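Local coordinates for protein beta-galactosidase (Trichoderma reesei, PDB 3OG2) that probably hydrolyses terminal non-reducing beta-D-galactose residues from beta-D-galactosides, as a glycosylated member of glycoside hydrolase family 35, at residues W680-L685 / S820-G825; V699-S704 / R802-Y807. All coordinates share one frame; numbering follows the deposited sequence.

Contact 1: residues W680-L685 / S820-G825; sequences WPLANL and SWKLTG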
ATOM      1  N   TRP A 680     -35.392 -18.148   2.030  1.00  9.40           N
ATOM      2  CA  TRP A 680     -34.070 -18.336   1.438  1.00  8.80           C
ATOM      3  C   TRP A 680     -34.178 -18.570  -0.078  1.00  8.56           C
ATOM      4  O   TRP A 680     -35.074 -19.271  -0.557  1.00  9.70           O
ATOM      5  CB  TRP A 680     -33.371 -19.571   2.024  1.00  9.57           C
ATOM      6  CG  TRP A 680     -32.835 -19.379   3.421  1.00  8.55           C
ATOM      7  CD1 TRP A 680     -33.441 -18.764   4.497  1.00  8.68           C
ATOM      8  CD2 TRP A 680     -31.550 -19.820   3.861  1.00  7.84           C
ATOM      9  NE1 TRP A 680     -32.572 -18.817   5.582  1.00  9.58           N
ATOM     10  CE2 TRP A 680     -31.414 -19.454   5.216  1.00  8.51           C
ATOM     11  CE3 TRP A 680     -30.501 -20.499   3.225  1.00  8.55           C
ATOM     12  CZ2 TRP A 680     -30.260 -19.737   5.959  1.00  9.04           C
ATOM     13  CZ3 TRP A 680     -29.365 -20.776   3.955  1.00  9.62           C
ATOM     14  CH2 TRP A 680     -29.251 -20.402   5.306  1.00  9.93           C
ATOM     15  N   PRO A 681     -33.213 -18.060  -0.818  1.00  8.68           N
ATOM     16  CA  PRO A 681     -33.099 -18.400  -2.245  1.00  9.57           C
ATOM     17  C   PRO A 681     -32.975 -19.886  -2.488  1.00  9.25           C
ATOM     18  O   PRO A 681     -32.254 -20.619  -1.776  1.00  9.60           O
ATOM     19  CB  PRO A 681     -31.779 -17.709  -2.674  1.00 12.57           C
ATOM     20  CG  PRO A 681     -31.746 -16.517  -1.740  1.00 13.51           C
ATOM     21  CD  PRO A 681     -32.157 -17.106  -0.406  1.00 11.64           C
ATOM     22  N   LEU A 682     -33.686 -20.379  -3.508  1.00  9.81           N
ATOM     23  CA  LEU A 682     -33.564 -21.766  -3.894  1.00  8.89           C
ATOM     24  C   LEU A 682     -32.327 -21.951  -4.736  1.00  8.95           C
ATOM     25  O   LEU A 682     -32.033 -21.156  -5.647  1.00 10.80           O
ATOM     26  CB  LEU A 682     -34.771 -22.183  -4.750  1.00 10.53           C
ATOM     27  CG  LEU A 682     -36.138 -22.005  -4.078  1.00 12.07           C
ATOM     28  CD1 LEU A 682     -37.208 -22.571  -5.028  1.00 14.21           C
ATOM     29  CD2 LEU A 682     -36.128 -22.660  -2.697  1.00 14.14           C
ATOM     30  N   ALA A 683     -31.562 -22.997  -4.483  1.00  8.86           N
ATOM     31  CA  ALA A 683     -30.393 -23.322  -5.323  1.00  9.96           C
ATOM     32  C   ALA A 683     -30.904 -24.298  -6.368  1.00 10.19           C
ATOM     33  O   ALA A 683     -30.693 -25.502  -6.182  1.00 13.63           O
ATOM     34  CB  ALA A 683     -29.255 -23.948  -4.513  1.00 12.79           C
ATOM     35  N   ASN A 684     -31.608 -23.772  -7.365  1.00 10.81           N
ATOM     36  CA  ASN A 684     -32.305 -24.662  -8.272  1.00 12.64           C
ATOM     37  C   ASN A 684     -31.866 -24.443  -9.712  1.00 13.55           C
ATOM     38  O   ASN A 684     -32.546 -24.915 -10.654  1.00 17.21           O
ATOM     39  CB  ASN A 684     -33.823 -24.487  -8.145  1.00 17.88           C
ATOM     40  CG  ASN A 684     -34.271 -23.066  -8.457  1.00 18.08           C
ATOM     41  OD1 ASN A 684     -33.459 -22.182  -8.787  1.00 18.86           O
ATOM     42  ND2 ASN A 684     -35.572 -22.867  -8.360  1.00 22.64           N
ATOM     43  N   LEU A 685     -30.761 -23.777  -9.964  1.00 11.78           N
ATOM     44  CA  LEU A 685     -30.269 -23.591 -11.306  1.00 12.06           C
ATOM     45  C   LEU A 685     -29.629 -24.857 -11.824  1.00 10.57           C
ATOM     46  O   LEU A 685     -28.629 -25.311 -11.233  1.00 12.37           O
ATOM     47  CB  LEU A 685     -29.221 -22.443 -11.362  1.00 11.55           C
ATOM     48  CG  LEU A 685     -29.855 -21.088 -10.928  1.00 14.62           C
ATOM     49  CD1 LEU A 685     -28.790 -20.003 -10.828  1.00 16.76           C
ATOM     50  CD2 LEU A 685     -31.037 -20.722 -11.846  1.00 19.56           C
ATOM     51  N   SER A 820     -32.261 -31.589  -2.114  1.00  9.74           N
ATOM     52  CA  SER A 820     -32.721 -30.305  -2.681  1.00 10.65           C
ATOM     53  C   SER A 820     -32.175 -29.194  -1.811  1.00  8.06           C
ATOM     54  O   SER A 820     -32.118 -29.339  -0.581  1.00 11.21           O
ATOM     55  CB  SER A 820     -34.245 -30.227  -2.806  1.00 14.03           C
ATOM     56  OG  SER A 820     -34.835 -30.132  -1.542  1.00 21.94           O
ATOM     57  N   TRP A 821     -31.786 -28.071  -2.461  1.00  8.08           N
ATOM     58  CA  TRP A 821     -30.950 -27.098  -1.784  1.00  8.33           C
ATOM     59  C   TRP A 821     -31.506 -25.693  -1.763  1.00  7.20           C
ATOM     60  O   TRP A 821     -32.154 -25.240  -2.721  1.00  9.08           O
ATOM     61  CB  TRP A 821     -29.618 -27.032  -2.520  1.00  8.15           C
ATOM     62  CG  TRP A 821     -28.798 -28.285  -2.472  1.00  8.49           C
ATOM     63  CD1 TRP A 821     -28.803 -29.290  -3.430  1.00  8.75           C
ATOM     64  CD2 TRP A 821     -27.864 -28.664  -1.459  1.00  8.84           C
ATOM     65  NE1 TRP A 821     -27.913 -30.274  -3.053  1.00 10.38           N
ATOM     66  CE2 TRP A 821     -27.324 -29.929  -1.861  1.00 11.12           C
ATOM     67  CE3 TRP A 821     -27.434 -28.060  -0.253  1.00 10.29           C
ATOM     68  CZ2 TRP A 821     -26.371 -30.602  -1.105  1.00 10.52           C
ATOM     69  CZ3 TRP A 821     -26.458 -28.747   0.522  1.00 10.11           C
ATOM     70  CH2 TRP A 821     -25.961 -30.003   0.069  1.00 10.61           C
ATOM     71  N   LYS A 822     -31.155 -24.955  -0.723  1.00  7.72           N
ATOM     72  CA  LYS A 822     -31.312 -23.508  -0.639  1.00  7.98           C
ATOM     73  C   LYS A 822     -29.933 -22.951  -0.233  1.00  6.86           C
ATOM     74  O   LYS A 822     -29.063 -23.696   0.281  1.00  7.34           O
ATOM     75  CB  LYS A 822     -32.327 -23.104   0.429  1.00  8.13           C
ATOM     76  CG  LYS A 822     -33.680 -23.756   0.160  1.00  8.84           C
ATOM     77  CD  LYS A 822     -34.734 -23.131   1.060  1.00 10.31           C
ATOM     78  CE  LYS A 822     -36.083 -23.853   0.884  1.00 10.33           C
ATOM     79  NZ  LYS A 822     -37.148 -23.102   1.625  1.00 10.76           N
ATOM     80  N   LEU A 823     -29.719 -21.653  -0.514  1.00  6.91           N
ATOM     81  CA  LEU A 823     -28.410 -21.072  -0.144  1.00  7.04           C
ATOM     82  C   LEU A 823     -28.583 -19.614   0.184  1.00  6.98           C
ATOM     83  O   LEU A 823     -29.557 -18.970  -0.213  1.00  8.13           O
ATOM     84  CB  LEU A 823     -27.355 -21.273  -1.238  1.00  7.42           C
ATOM     85  CG  LEU A 823     -27.317 -20.195  -2.359  1.00  8.40           C
ATOM     86  CD1 LEU A 823     -26.042 -20.379  -3.173  1.00 10.85           C
ATOM     87  CD2 LEU A 823     -28.560 -20.198  -3.256  1.00 10.84           C
ATOM     88  N   THR A 824     -27.588 -19.073   0.896  1.00  7.40           N
ATOM     89  CA  THR A 824     -27.486 -17.627   1.014  1.00  7.72           C
ATOM     90  C   THR A 824     -26.019 -17.207   1.188  1.00  6.79           C
ATOM     91  O   THR A 824     -25.224 -17.907   1.804  1.00  8.26           O
ATOM     92  CB  THR A 824     -28.297 -17.080   2.197  1.00  8.21           C
ATOM     93  OG1 THR A 824     -28.372 -15.652   2.072  1.00  9.15           O
ATOM     94  CG2 THR A 824     -27.683 -17.447   3.561  1.00  9.95           C
ATOM     95  N   GLY A 825     -25.769 -16.002   0.669  1.00  7.04           N
ATOM     96  CA  GLY A 825     -24.643 -15.188   1.088  1.00  7.52           C
ATOM     97  C   GLY A 825     -25.232 -13.897   1.713  1.00  7.78           C
ATOM     98  O   GLY A 825     -26.253 -13.950   2.407  1.00  7.83           O
TER
HETATM   99  O   HOH W   1     -37.338 -20.722   0.051  1.00 12.80           O
HETATM  100  O   HOH W   2     -31.900 -27.955  -5.352  1.00 11.79           O
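Leu682 and Lys822 face each other as a single antiparallel, non-hydrogen-bonded pair, their CA atoms 4.3 Å apart. Two backbone bonds frame it: Leu823 N donates to Pro681 O at 3.0 Å, and Ala683 N donates to Trp821 O at 2.9 Å from above the carbonyl plane. The touching parts run 124° apart, consistent with a single bridge, and Ala683 turns the chain away as the centre of an inverse gamma turn.

Trp680 CG, beside the backbone N (chi1 -75°), starts the indole toward strand 820-824, where Thr824 CG2 makes a CH-pi contact over one face of the six-membered ring, offset toward the rim and 3.9 Å from its centre. An alanine in place of Trp680 would probably leave the Thr824 methyl without its aromatic partner and Tyr675 OH without the indole N-H. Lys822, extended beyond CG, lies alongside Leu682, CE meeting CD2 at 3.8 Å; its NZ pairs with Asp677 and reaches Trp680 O through a water. On the side of Leu823, Ala683 CB packs on Trp821 CB at 3.7 Å.

Strand 820-824 is bonded to strand 713-720 along its other edge, so the chemistry amounts to edge closure: a loop satisfies main-chain groups, the indole packs against Thr824, and the lysine and leucine chains line the more open side.

Contact 2: residues V699-S704 / R802-Y807; sequences VSLYGS and RGILDY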
ATOM      1  N   VAL A 699     -27.604 -29.266  -9.529  1.00 11.02           N
ATOM      2  CA  VAL A 699     -27.889 -27.827  -9.505  1.00  9.62           C
ATOM      3  C   VAL A 699     -26.615 -27.115  -9.132  1.00  9.14           C
ATOM      4  O   VAL A 699     -25.731 -27.703  -8.497  1.00 11.16           O
ATOM      5  CB  VAL A 699     -28.949 -27.422  -8.483  1.00 10.26           C
ATOM      6  CG1 VAL A 699     -30.301 -27.987  -8.942  1.00 12.21           C
ATOM      7  CG2 VAL A 699     -28.597 -27.909  -7.055  1.00 12.73           C
ATOM      8  N   SER A 700     -26.460 -25.866  -9.543  1.00  9.07           N
ATOM      9  CA  SER A 700     -25.309 -25.080  -9.110  1.00  8.67           C
ATOM     10  C   SER A 700     -25.379 -24.795  -7.616  1.00  8.30           C
ATOM     11  O   SER A 700     -26.419 -24.341  -7.106  1.00  8.89           O
ATOM     12  CB  SER A 700     -25.305 -23.735  -9.860  1.00  9.24           C
ATOM     13  OG  SER A 700     -24.189 -23.000  -9.349  1.00  9.49           O
ATOM     14  N   LEU A 701     -24.257 -25.002  -6.947  1.00  7.88           N
ATOM     15  CA  LEU A 701     -24.071 -24.583  -5.551  1.00  7.79           C
ATOM     16  C   LEU A 701     -22.897 -23.639  -5.449  1.00  7.08           C
ATOM     17  O   LEU A 701     -22.165 -23.635  -4.458  1.00  8.34           O
ATOM     18  CB  LEU A 701     -23.917 -25.832  -4.670  1.00  8.06           C
ATOM     19  CG  LEU A 701     -25.155 -26.751  -4.717  1.00  7.91           C
ATOM     20  CD1 LEU A 701     -24.832 -28.055  -3.999  1.00  9.80           C
ATOM     21  CD2 LEU A 701     -26.380 -26.124  -4.102  1.00 10.36           C
ATOM     22  N   TYR A 702     -22.748 -22.819  -6.490  1.00  7.24           N
ATOM     23  CA  TYR A 702     -21.703 -21.790  -6.550  1.00  7.61           C
ATOM     24  C   TYR A 702     -22.307 -20.471  -6.106  1.00  6.44           C
ATOM     25  O   TYR A 702     -23.279 -20.000  -6.745  1.00  8.16           O
ATOM     26  CB  TYR A 702     -21.197 -21.631  -7.982  1.00  7.61           C
ATOM     27  CG  TYR A 702     -20.564 -22.852  -8.598  1.00  8.08           C
ATOM     28  CD1 TYR A 702     -20.171 -23.985  -7.876  1.00  8.54           C
ATOM     29  CD2 TYR A 702     -20.355 -22.814  -9.974  1.00  9.29           C
ATOM     30  CE1 TYR A 702     -19.577 -25.064  -8.533  1.00  9.19           C
ATOM     31  CE2 TYR A 702     -19.736 -23.905 -10.624  1.00 10.48           C
ATOM     32  CZ  TYR A 702     -19.358 -25.005  -9.904  1.00  9.22           C
ATOM     33  OH  TYR A 702     -18.778 -26.100 -10.525  1.00 11.24           O
ATOM     34  N   GLY A 703     -21.771 -19.818  -5.066  1.00  6.97           N
ATOM     35  CA  GLY A 703     -22.384 -18.593  -4.596  1.00  7.45           C
ATOM     36  C   GLY A 703     -22.590 -17.534  -5.670  1.00  6.90           C
ATOM     37  O   GLY A 703     -23.639 -16.870  -5.749  1.00  7.38           O
ATOM     38  N   SER A 704     -21.570 -17.354  -6.541  1.00  6.85           N
ATOM     39  CA  SER A 704     -21.663 -16.231  -7.479  1.00  7.54           C
ATOM     40  C   SER A 704     -22.725 -16.494  -8.527  1.00  7.71           C
ATOM     41  O   SER A 704     -23.193 -15.505  -9.152  1.00  9.13           O
ATOM     42  CB  SER A 704     -20.318 -15.967  -8.175  1.00  8.04           C
ATOM     43  OG  SER A 704     -19.398 -15.377  -7.246  1.00  9.73           O
ATOM     44  N   ARG A 802     -17.185 -20.504  -5.203  1.00  7.74           N
ATOM     45  CA  ARG A 802     -17.217 -20.642  -3.734  1.00  7.29           C
ATOM     46  C   ARG A 802     -18.480 -21.378  -3.393  1.00  7.36           C
ATOM     47  O   ARG A 802     -19.572 -21.021  -3.921  1.00  8.69           O
ATOM     48  CB  ARG A 802     -17.219 -19.285  -3.042  1.00  7.75           C
ATOM     49  CG  ARG A 802     -15.983 -18.466  -3.470  1.00  8.27           C
ATOM     50  CD  ARG A 802     -14.737 -19.051  -2.829  1.00  9.09           C
ATOM     51  NE  ARG A 802     -13.481 -18.369  -3.119  1.00  8.52           N
ATOM     52  CZ  ARG A 802     -12.534 -18.892  -3.924  1.00  8.32           C
ATOM     53  NH1 ARG A 802     -12.722 -20.029  -4.582  1.00  8.66           N
ATOM     54  NH2 ARG A 802     -11.406 -18.217  -4.047  1.00  8.54           N
ATOM     55  N   GLY A 803     -18.406 -22.390  -2.516  1.00  7.71           N
ATOM     56  CA  GLY A 803     -19.594 -23.116  -2.125  1.00  8.53           C
ATOM     57  C   GLY A 803     -19.294 -24.608  -2.193  1.00  7.59           C
ATOM     58  O   GLY A 803     -18.259 -25.086  -1.688  1.00  9.48           O
ATOM     59  N   ILE A 804     -20.232 -25.347  -2.762  1.00  8.34           N
ATOM     60  CA  ILE A 804     -20.136 -26.811  -2.816  1.00  7.87           C
ATOM     61  C   ILE A 804     -19.844 -27.195  -4.251  1.00  8.65           C
ATOM     62  O   ILE A 804     -20.620 -26.915  -5.151  1.00 10.62           O
ATOM     63  CB  ILE A 804     -21.422 -27.475  -2.297  1.00  8.49           C
ATOM     64  CG1 ILE A 804     -21.632 -27.117  -0.804  1.00  9.66           C
ATOM     65  CG2 ILE A 804     -21.408 -28.988  -2.521  1.00  9.77           C
ATOM     66  CD1 ILE A 804     -23.014 -27.435  -0.283  1.00  8.53           C
ATOM     67  N   LEU A 805     -18.679 -27.828  -4.454  1.00  9.39           N
ATOM     68  CA  LEU A 805     -18.273 -28.270  -5.795  1.00  9.34           C
ATOM     69  C   LEU A 805     -18.915 -29.582  -6.155  1.00  9.08           C
ATOM     70  O   LEU A 805     -19.098 -29.856  -7.356  1.00 10.87           O
ATOM     71  CB  LEU A 805     -16.736 -28.498  -5.794  1.00 10.95           C
ATOM     72  CG  LEU A 805     -15.912 -27.262  -5.508  1.00 11.03           C
ATOM     73  CD1 LEU A 805     -14.429 -27.616  -5.583  1.00 17.35           C
ATOM     74  CD2 LEU A 805     -16.263 -26.170  -6.497  1.00 14.87           C
ATOM     75  N   ASP A 806     -19.147 -30.464  -5.191  1.00  9.54           N
ATOM     76  CA  ASP A 806     -19.643 -31.795  -5.505  1.00  9.59           C
ATOM     77  C   ASP A 806     -20.147 -32.382  -4.208  1.00  9.13           C
ATOM     78  O   ASP A 806     -19.746 -31.972  -3.101  1.00  9.53           O
ATOM     79  CB  ASP A 806     -18.523 -32.710  -6.039  1.00 12.21           C
ATOM     80  CG  ASP A 806     -19.033 -33.896  -6.823  1.00 13.27           C
ATOM     81  OD1 ASP A 806     -20.266 -34.032  -6.983  1.00 15.96           O
ATOM     82  OD2 ASP A 806     -18.193 -34.666  -7.319  1.00 18.48           O
ATOM     83  N   TYR A 807     -21.022 -33.360  -4.296  1.00  9.49           N
ATOM     84  CA  TYR A 807     -21.475 -34.117  -3.142  1.00 10.31           C
ATOM     85  C   TYR A 807     -22.041 -35.449  -3.614  1.00 10.55           C
ATOM     86  O   TYR A 807     -22.411 -35.613  -4.756  1.00 11.49           O
ATOM     87  CB  TYR A 807     -22.551 -33.349  -2.361  1.00 11.66           C
ATOM     88  CG  TYR A 807     -23.848 -33.137  -3.091  1.00 10.79           C
ATOM     89  CD1 TYR A 807     -24.916 -34.066  -3.027  1.00 11.60           C
ATOM     90  CD2 TYR A 807     -24.046 -31.997  -3.860  1.00 10.90           C
ATOM     91  CE1 TYR A 807     -26.104 -33.895  -3.694  1.00 11.60           C
ATOM     92  CE2 TYR A 807     -25.240 -31.784  -4.535  1.00 11.18           C
ATOM     93  CZ  TYR A 807     -26.235 -32.730  -4.451  1.00 10.18           C
ATOM     94  OH  TYR A 807     -27.412 -32.494  -5.101  1.00 11.73           O
TER
HETATM   95  O   HOH W   3     -22.148 -26.934  -7.573  1.00 10.18           O
HETATM   96  O   HOH W   4     -20.421 -28.510  -9.396  1.00 24.14           O
HETATM   97  O   HOH W   5     -17.945 -28.518  -9.414  1.00 44.85           O
HETATM   98  O   HOH W   6     -18.899 -18.603  -6.525  1.00 16.99           O
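Gly703 N donates to Arg802 O at 2.8 Å in a nearly straight bond (172°), the shortest direct polar link between these segments. The same oxygen is also approached by the CA-H of Tyr702. On the far side of the Tyr702-Gly803 pair, Ile804 N donates to Leu701 O at 3.1 Å, which completes one antiparallel, non-hydrogen-bonded bridge. Gly803 suits this place: any CB would collide with Leu701 O and, at these backbone angles, with the carbonyl before it.

Leu701 carries the apolar side. It lies alongside Ile804, CB to CB 3.8 Å, and crosses Tyr807 at about a right angle, its CD1 reaching CE2 at 3.8 Å. Tyr807 CG, between the backbone N and carbonyl carbon (chi1 66°), sets the ring off toward Leu701; the hydroxyl is engaged by Trp821 NE1.

Water extends the pairing where the backbones diverge. One molecule accepts from Leu701 N and donates to Ile804 O, 2.9 Å from each; another accepts from both Ser704 N and Arg802 N. The Tyr702 and Leu805 side chains cross at about a right angle, CE1 of the tyrosine 4.0 Å from CD2 of the leucine. Tyr702 OH is bonded to Ala693 O, and two waters donate to both this hydroxyl and Leu805 O.

At Ser700 an ST turn, OG accepting from Tyr702 N, shapes the loop. Direct bonds and bridging waters thus satisfy main-chain groups of loop and strand, while Gly803 lets the backbones come this close.

In the fold
Contacts 1 and 2 lie with their centres 10 Å apart in the all-beta part of the chain, to which the first segments belong by family, away from the annotated galactose site. Both first segments belong to the long connection between strands 663-666 and 713-720; their partners are on the consecutive strands 803-811 and 820-824, so contact 2 is nested within the loop closed by contact 1. Those strands are outermost in two different antiparallel sheets, and the connection therefore runs along both edges. The contacts also join directly, through a probable hydrogen bond from Ser700 N to Leu685 O and through the packed rings of Trp821 and Tyr807, tying the two sheets together at this margin.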